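Local coordinates for Non-ribosomal peptide synthetase (Methanobrevibacter ruminantium, PDB 6VTJ), which carries a phosphopantetheine-bearing thiolation domain joined to a reductase domain, which probably releases the finished peptide by NAD(P)H-dependent reduction of its thioester, at residues T213-A218 with K371-L376; D460-H463 with D468-E471. All coordinates share one frame; numbering follows the deposited sequence.

Contact 1: residues T213-A218 with K371-L376; sequences TVINSA and KGILAL
I215 reaches from its strand onto the flank of helix 366-376, where its CD1 overlaps CD2 of L374 at 4.0 Å. The fold here is the Rossmann-like core of the reductase domain: strand 213-216 runs parallel to both of its neighbours, 129-132 and 252-258, and the helix packs on one face of that sheet. Of T213-A218, I215 alone makes the contact, and its two branches divide the work. CG1 stands anti to the carbonyl carbon (chi1 -54°) and the chain then continues extended, which carries CD1 out to L374. CG2, anti to the backbone N, faces I373 instead and comes within 4.3 Å of that residue's CG2.

On the helix, I373 directs its CB at the strand, while L374 starts off to one side and brings only the end of its side chain in. The I215 and L374 side chains cross at about a right angle, so they meet through a pair of methyls and do not lie alongside each other. The touch is light, two methyl-to-methyl approaches that bury just 89 Å² between the segments, though all three residues are buried in the fold. The nearest CA atoms, those of I215 and I373, are 9.0 Å apart. Helix 137-149 packs on the same side, L138 and I142 against I373, and the side chain of E145 touching L374.

The polar groups of the strand end are engaged elsewhere. N216 accepts a hydrogen bond at OD1 from OG1 of T132 and is hydrogen-bonded through ND2 to OE1 of Q255, tying the strand to both its neighbours. Just beyond, S217 OG is hydrogen-bonded to the backbone O of T132.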
ATOM      1  N   THR A 213      17.231  -2.418  16.045  1.00 35.83           N
ATOM      2  CA  THR A 213      15.962  -1.948  15.504  1.00 29.91           C
ATOM      3  C   THR A 213      15.508  -2.865  14.383  1.00 30.36           C
ATOM      4  O   THR A 213      16.278  -3.116  13.457  1.00 30.70           O
ATOM      5  CB  THR A 213      16.075  -0.533  14.947  1.00 30.24           C
ATOM      6  OG1 THR A 213      16.674   0.351  15.910  1.00 34.11           O
ATOM      7  CG2 THR A 213      14.691  -0.029  14.546  1.00 30.33           C
ATOM      8  N   VAL A 214      14.263  -3.339  14.447  1.00 29.88           N
ATOM      9  CA  VAL A 214      13.629  -3.999  13.311  1.00 30.46           C
ATOM     10  C   VAL A 214      12.832  -2.952  12.545  1.00 23.95           C
ATOM     11  O   VAL A 214      12.081  -2.189  13.142  1.00 28.88           O
ATOM     12  CB  VAL A 214      12.723  -5.149  13.766  1.00 26.86           C
ATOM     13  CG1 VAL A 214      12.076  -5.790  12.549  1.00 23.55           C
ATOM     14  CG2 VAL A 214      13.517  -6.183  14.560  1.00 29.31           C
ATOM     15  N   ILE A 215      13.043  -2.868  11.241  1.00 22.17           N
ATOM     16  CA  ILE A 215      12.201  -2.073  10.352  1.00 25.50           C
ATOM     17  C   ILE A 215      11.477  -3.037   9.422  1.00 24.65           C
ATOM     18  O   ILE A 215      12.099  -3.701   8.575  1.00 26.44           O
ATOM     19  CB  ILE A 215      13.007  -1.025   9.577  1.00 25.25           C
ATOM     20  CG1 ILE A 215      13.821  -0.171  10.569  1.00 25.82           C
ATOM     21  CG2 ILE A 215      12.064  -0.161   8.767  1.00 24.12           C
ATOM     22  CD1 ILE A 215      14.438   1.086   9.977  1.00 23.89           C
ATOM     23  N   ASN A 216      10.153  -3.130   9.600  1.00 26.84           N
ATOM     24  CA  ASN A 216       9.319  -4.091   8.884  1.00 23.79           C
ATOM     25  C   ASN A 216       8.603  -3.373   7.753  1.00 22.32           C
ATOM     26  O   ASN A 216       7.532  -2.778   7.937  1.00 23.69           O
ATOM     27  CB  ASN A 216       8.323  -4.777   9.807  1.00 24.59           C
ATOM     28  CG  ASN A 216       7.680  -5.966   9.123  1.00 29.11           C
ATOM     29  OD1 ASN A 216       8.367  -6.926   8.779  1.00 31.45           O
ATOM     30  ND2 ASN A 216       6.389  -5.880   8.855  1.00 27.10           N
ATOM     31  N   SER A 217       9.232  -3.395   6.578  1.00 24.47           N
ATOM     32  CA  SER A 217       8.620  -2.872   5.372  1.00 23.27           C
ATOM     33  C   SER A 217       8.149  -3.975   4.443  1.00 24.21           C
ATOM     34  O   SER A 217       7.526  -3.671   3.428  1.00 26.03           O
ATOM     35  CB  SER A 217       9.586  -1.937   4.631  1.00 23.68           C
ATOM     36  OG  SER A 217      10.533  -2.691   3.894  1.00 29.32           O
ATOM     37  N   ALA A 218       8.413  -5.246   4.760  1.00 25.96           N
ATOM     38  CA  ALA A 218       7.832  -6.324   3.975  1.00 25.62           C
ATOM     39  C   ALA A 218       6.324  -6.271   4.115  1.00 27.26           C
ATOM     40  O   ALA A 218       5.802  -6.175   5.230  1.00 25.29           O
ATOM     41  CB  ALA A 218       8.339  -7.692   4.433  1.00 23.66           C
ATOM     42  N   LYS A 371      14.284   8.433   3.954  1.00 25.04           N
ATOM     43  CA  LYS A 371      14.923   9.365   4.886  1.00 29.93           C
ATOM     44  C   LYS A 371      14.034   9.647   6.094  1.00 25.29           C
ATOM     45  O   LYS A 371      14.511   9.670   7.233  1.00 27.82           O
ATOM     46  CB  LYS A 371      15.265  10.680   4.191  1.00 25.51           C
ATOM     47  CG  LYS A 371      16.365  10.596   3.159  1.00 32.71           C
ATOM     48  CD  LYS A 371      16.752  11.988   2.710  1.00 35.10           C
ATOM     49  CE  LYS A 371      17.385  11.988   1.333  1.00 48.22           C
ATOM     50  NZ  LYS A 371      17.783  13.383   0.955  1.00 47.98           N
ATOM     51  N   GLY A 372      12.744   9.878   5.865  1.00 22.71           N
ATOM     52  CA  GLY A 372      11.852  10.179   6.968  1.00 25.93           C
ATOM     53  C   GLY A 372      11.622   9.001   7.893  1.00 25.92           C
ATOM     54  O   GLY A 372      11.417   9.187   9.098  1.00 25.38           O
ATOM     55  N   ILE A 373      11.648   7.778   7.350  1.00 24.68           N
ATOM     56  CA  ILE A 373      11.519   6.592   8.194  1.00 24.84           C
ATOM     57  C   ILE A 373      12.725   6.479   9.106  1.00 25.32           C
ATOM     58  O   ILE A 373      12.601   6.237  10.315  1.00 27.57           O
ATOM     59  CB  ILE A 373      11.339   5.334   7.329  1.00 22.66           C
ATOM     60  CG1 ILE A 373       9.900   5.268   6.817  1.00 23.84           C
ATOM     61  CG2 ILE A 373      11.688   4.073   8.111  1.00 24.87           C
ATOM     62  CD1 ILE A 373       9.748   4.391   5.595  1.00 23.34           C
ATOM     63  N   LEU A 374      13.913   6.687   8.541  1.00 23.37           N
ATOM     64  CA  LEU A 374      15.116   6.623   9.355  1.00 26.05           C
ATOM     65  C   LEU A 374      15.130   7.712  10.420  1.00 24.74           C
ATOM     66  O   LEU A 374      15.593   7.476  11.540  1.00 27.46           O
ATOM     67  CB  LEU A 374      16.350   6.718   8.465  1.00 27.02           C
ATOM     68  CG  LEU A 374      16.555   5.482   7.602  1.00 26.38           C
ATOM     69  CD1 LEU A 374      17.907   5.561   6.896  1.00 31.69           C
ATOM     70  CD2 LEU A 374      16.447   4.205   8.433  1.00 25.79           C
ATOM     71  N   ALA A 375      14.623   8.912  10.104  1.00 26.24           N
ATOM     72  CA  ALA A 375      14.607   9.977  11.116  1.00 22.29           C
ATOM     73  C   ALA A 375      13.602   9.681  12.216  1.00 23.95           C
ATOM     74  O   ALA A 375      13.898   9.848  13.403  1.00 25.31           O
ATOM     75  CB  ALA A 375      14.298  11.336  10.473  1.00 21.44           C
ATOM     76  N   LEU A 376      12.387   9.272  11.843  1.00 23.35           N
ATOM     77  CA  LEU A 376      11.353   9.035  12.836  1.00 24.06           C
ATOM     78  C   LEU A 376      11.671   7.838  13.717  1.00 26.86           C
ATOM     79  O   LEU A 376      11.182   7.778  14.847  1.00 24.64           O
ATOM     80  CB  LEU A 376       9.995   8.865  12.149  1.00 22.52           C
ATOM     81  CG  LEU A 376       9.561  10.144  11.414  1.00 23.96           C
ATOM     82  CD1 LEU A 376       8.372   9.905  10.479  1.00 22.89           C
ATOM     83  CD2 LEU A 376       9.261  11.280  12.400  1.00 25.35           C
TER

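Contact 2: residues D460-H463 with D468-E471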
ATOM      1  N   ASP A 460       5.675  18.606  11.847  1.00 24.13           N
ATOM      2  CA  ASP A 460       6.424  19.421  12.792  1.00 24.26           C
ATOM      3  C   ASP A 460       7.604  18.647  13.323  1.00 27.74           C
ATOM      4  O   ASP A 460       8.738  19.166  13.377  1.00 28.19           O
ATOM      5  CB  ASP A 460       5.531  19.871  13.945  1.00 27.94           C
ATOM      6  CG  ASP A 460       4.518  20.890  13.518  1.00 31.33           C
ATOM      7  OD1 ASP A 460       4.740  21.511  12.461  1.00 33.44           O
ATOM      8  OD2 ASP A 460       3.495  21.046  14.213  1.00 32.68           O
ATOM      9  N   ILE A 461       7.362  17.381  13.672  1.00 24.63           N
ATOM     10  CA  ILE A 461       8.417  16.585  14.270  1.00 26.12           C
ATOM     11  C   ILE A 461       9.538  16.411  13.262  1.00 24.23           C
ATOM     12  O   ILE A 461      10.713  16.665  13.561  1.00 23.10           O
ATOM     13  CB  ILE A 461       7.847  15.244  14.767  1.00 25.14           C
ATOM     14  CG1 ILE A 461       6.947  15.484  15.986  1.00 28.22           C
ATOM     15  CG2 ILE A 461       8.960  14.272  15.109  1.00 22.23           C
ATOM     16  CD1 ILE A 461       6.328  14.198  16.598  1.00 25.26           C
ATOM     17  N   LEU A 462       9.175  16.092  12.017  1.00 24.79           N
ATOM     18  CA  LEU A 462      10.190  15.912  10.992  1.00 25.77           C
ATOM     19  C   LEU A 462      10.971  17.201  10.815  1.00 24.54           C
ATOM     20  O   LEU A 462      12.200  17.181  10.693  1.00 25.71           O
ATOM     21  CB  LEU A 462       9.545  15.501   9.671  1.00 23.97           C
ATOM     22  CG  LEU A 462       9.113  14.058   9.482  1.00 22.12           C
ATOM     23  CD1 LEU A 462       8.164  14.005   8.303  1.00 22.93           C
ATOM     24  CD2 LEU A 462      10.335  13.225   9.219  1.00 22.84           C
ATOM     25  N   HIS A 463      10.278  18.337  10.862  1.00 22.82           N
ATOM     26  CA  HIS A 463      10.996  19.581  10.667  1.00 28.10           C
ATOM     27  C   HIS A 463      11.976  19.811  11.809  1.00 29.45           C
ATOM     28  O   HIS A 463      13.138  20.183  11.582  1.00 29.17           O
ATOM     29  CB  HIS A 463      10.037  20.748  10.546  1.00 28.35           C
ATOM     30  CG  HIS A 463      10.741  22.058  10.457  1.00 33.42           C
ATOM     31  ND1 HIS A 463      11.214  22.566   9.266  1.00 30.93           N
ATOM     32  CD2 HIS A 463      11.106  22.941  11.420  1.00 31.83           C
ATOM     33  CE1 HIS A 463      11.814  23.722   9.495  1.00 37.18           C
ATOM     34  NE2 HIS A 463      11.768  23.970  10.793  1.00 31.79           N
ATOM     35  N   ASP A 468      12.347  18.488   5.735  1.00 26.84           N
ATOM     36  CA  ASP A 468      11.188  19.090   5.087  1.00 28.88           C
ATOM     37  C   ASP A 468      10.894  18.306   3.808  1.00 30.91           C
ATOM     38  O   ASP A 468      11.812  17.781   3.165  1.00 31.76           O
ATOM     39  CB  ASP A 468      11.419  20.574   4.738  1.00 25.89           C
ATOM     40  CG  ASP A 468      11.210  21.516   5.924  1.00 33.28           C
ATOM     41  OD1 ASP A 468      11.020  21.053   7.046  1.00 32.08           O
ATOM     42  OD2 ASP A 468      11.221  22.757   5.726  1.00 44.92           O
ATOM     43  N   TRP A 469       9.601  18.221   3.430  1.00 26.75           N
ATOM     44  CA  TRP A 469       9.321  17.486   2.191  1.00 27.71           C
ATOM     45  C   TRP A 469       9.584  18.369   0.967  1.00 26.98           C
ATOM     46  O   TRP A 469       9.202  19.538   0.956  1.00 29.56           O
ATOM     47  CB  TRP A 469       7.874  17.000   2.159  1.00 27.56           C
ATOM     48  CG  TRP A 469       7.573  15.804   3.050  1.00 26.38           C
ATOM     49  CD1 TRP A 469       7.094  15.837   4.332  1.00 25.27           C
ATOM     50  CD2 TRP A 469       7.732  14.422   2.718  1.00 25.28           C
ATOM     51  NE1 TRP A 469       6.944  14.558   4.812  1.00 26.28           N
ATOM     52  CE2 TRP A 469       7.312  13.672   3.828  1.00 27.78           C
ATOM     53  CE3 TRP A 469       8.172  13.741   1.576  1.00 27.50           C
ATOM     54  CZ2 TRP A 469       7.334  12.273   3.836  1.00 23.79           C
ATOM     55  CZ3 TRP A 469       8.198  12.348   1.590  1.00 25.54           C
ATOM     56  CH2 TRP A 469       7.778  11.635   2.712  1.00 25.86           C
ATOM     57  N   PRO A 470      10.213  17.840  -0.087  1.00 27.21           N
ATOM     58  CA  PRO A 470      10.360  18.628  -1.311  1.00 25.32           C
ATOM     59  C   PRO A 470       9.057  18.674  -2.078  1.00 28.16           C
ATOM     60  O   PRO A 470       8.335  17.679  -2.174  1.00 31.63           O
ATOM     61  CB  PRO A 470      11.429  17.868  -2.106  1.00 27.59           C
ATOM     62  CG  PRO A 470      11.342  16.487  -1.646  1.00 30.00           C
ATOM     63  CD  PRO A 470      10.863  16.518  -0.199  1.00 27.03           C
ATOM     64  N   GLU A 471       8.778  19.831  -2.662  1.00 29.23           N
ATOM     65  CA  GLU A 471       7.550  20.002  -3.421  1.00 30.31           C
ATOM     66  C   GLU A 471       7.563  19.124  -4.664  1.00 28.38           C
ATOM     67  O   GLU A 471       8.584  18.981  -5.339  1.00 28.38           O
ATOM     68  CB  GLU A 471       7.383  21.461  -3.821  1.00 28.29           C
ATOM     69  CG  GLU A 471       7.145  22.362  -2.639  1.00 41.15           C
ATOM     70  CD  GLU A 471       6.067  23.391  -2.893  1.00 53.87           C
ATOM     71  OE1 GLU A 471       4.984  23.279  -2.264  1.00 53.82           O
ATOM     72  OE2 GLU A 471       6.310  24.310  -3.721  1.00 53.47           O
TER
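L462 and W469 form the buried half of this contact, H463 and D468 the exposed half. On the inner side, CD1 of L462 packs against NE1 of the W469 indole at 3.7 Å, approaching the ring obliquely. L462 points its CB at the loop, whereas W469 brings its indole nearer only at the end of the side chain. More of the surroundings close in on both: L376 of helix 366-376 lies against L462, Y368 and V369 of the same helix lie against W469, and F467 meets the W469 ring edge-to-face.

On the outer side the two segments meet through one polar link. ND1 of H463 donates to OD1 of D468 over 2.7 Å, with an N-H...O angle of 167°, so the bond is short and nearly straight. The acceptor lies only 6° out of the imidazole plane and uses its syn lone pair, on the side of OD2. Ring and carboxylate are nearly coplanar, and the two side chains run alongside each other in the same direction. H463 sets its CG anti to the backbone N (chi1 175°), which places CG beside its own carbonyl carbon and brings ND1 to the carboxylate. The neighbouring acid would be expected to raise the pKa of the imidazole. Since both residues are exposed and also touch a crystal neighbour, solvent or lattice may influence their exact pose.

Beside the buried leucine-tryptophan packing, what joins the end of helix 456-464 to the loop leading on to helix 474-485 is a His-carboxylate hydrogen bond.

Contact 1 closes before contact 2 opens along the chain, and their centres lie 16 Å apart on the same side of the molecule's centre. Helix 366-376 is the element between them: one flank meets strand 213-216 of the central sheet, while another receives helix 456-464. There the two contacts touch directly, CG of L376 lying 3.9 Å from CD2 of L462 and CA of G372 4.1 Å from the same methyl. Helix 456-464 and its following loop also touch strand 385-388 of the same sheet, I461 at F386 and W469 at C388, so this late part of the chain is packed onto the Rossmann-like core of the reductase domain.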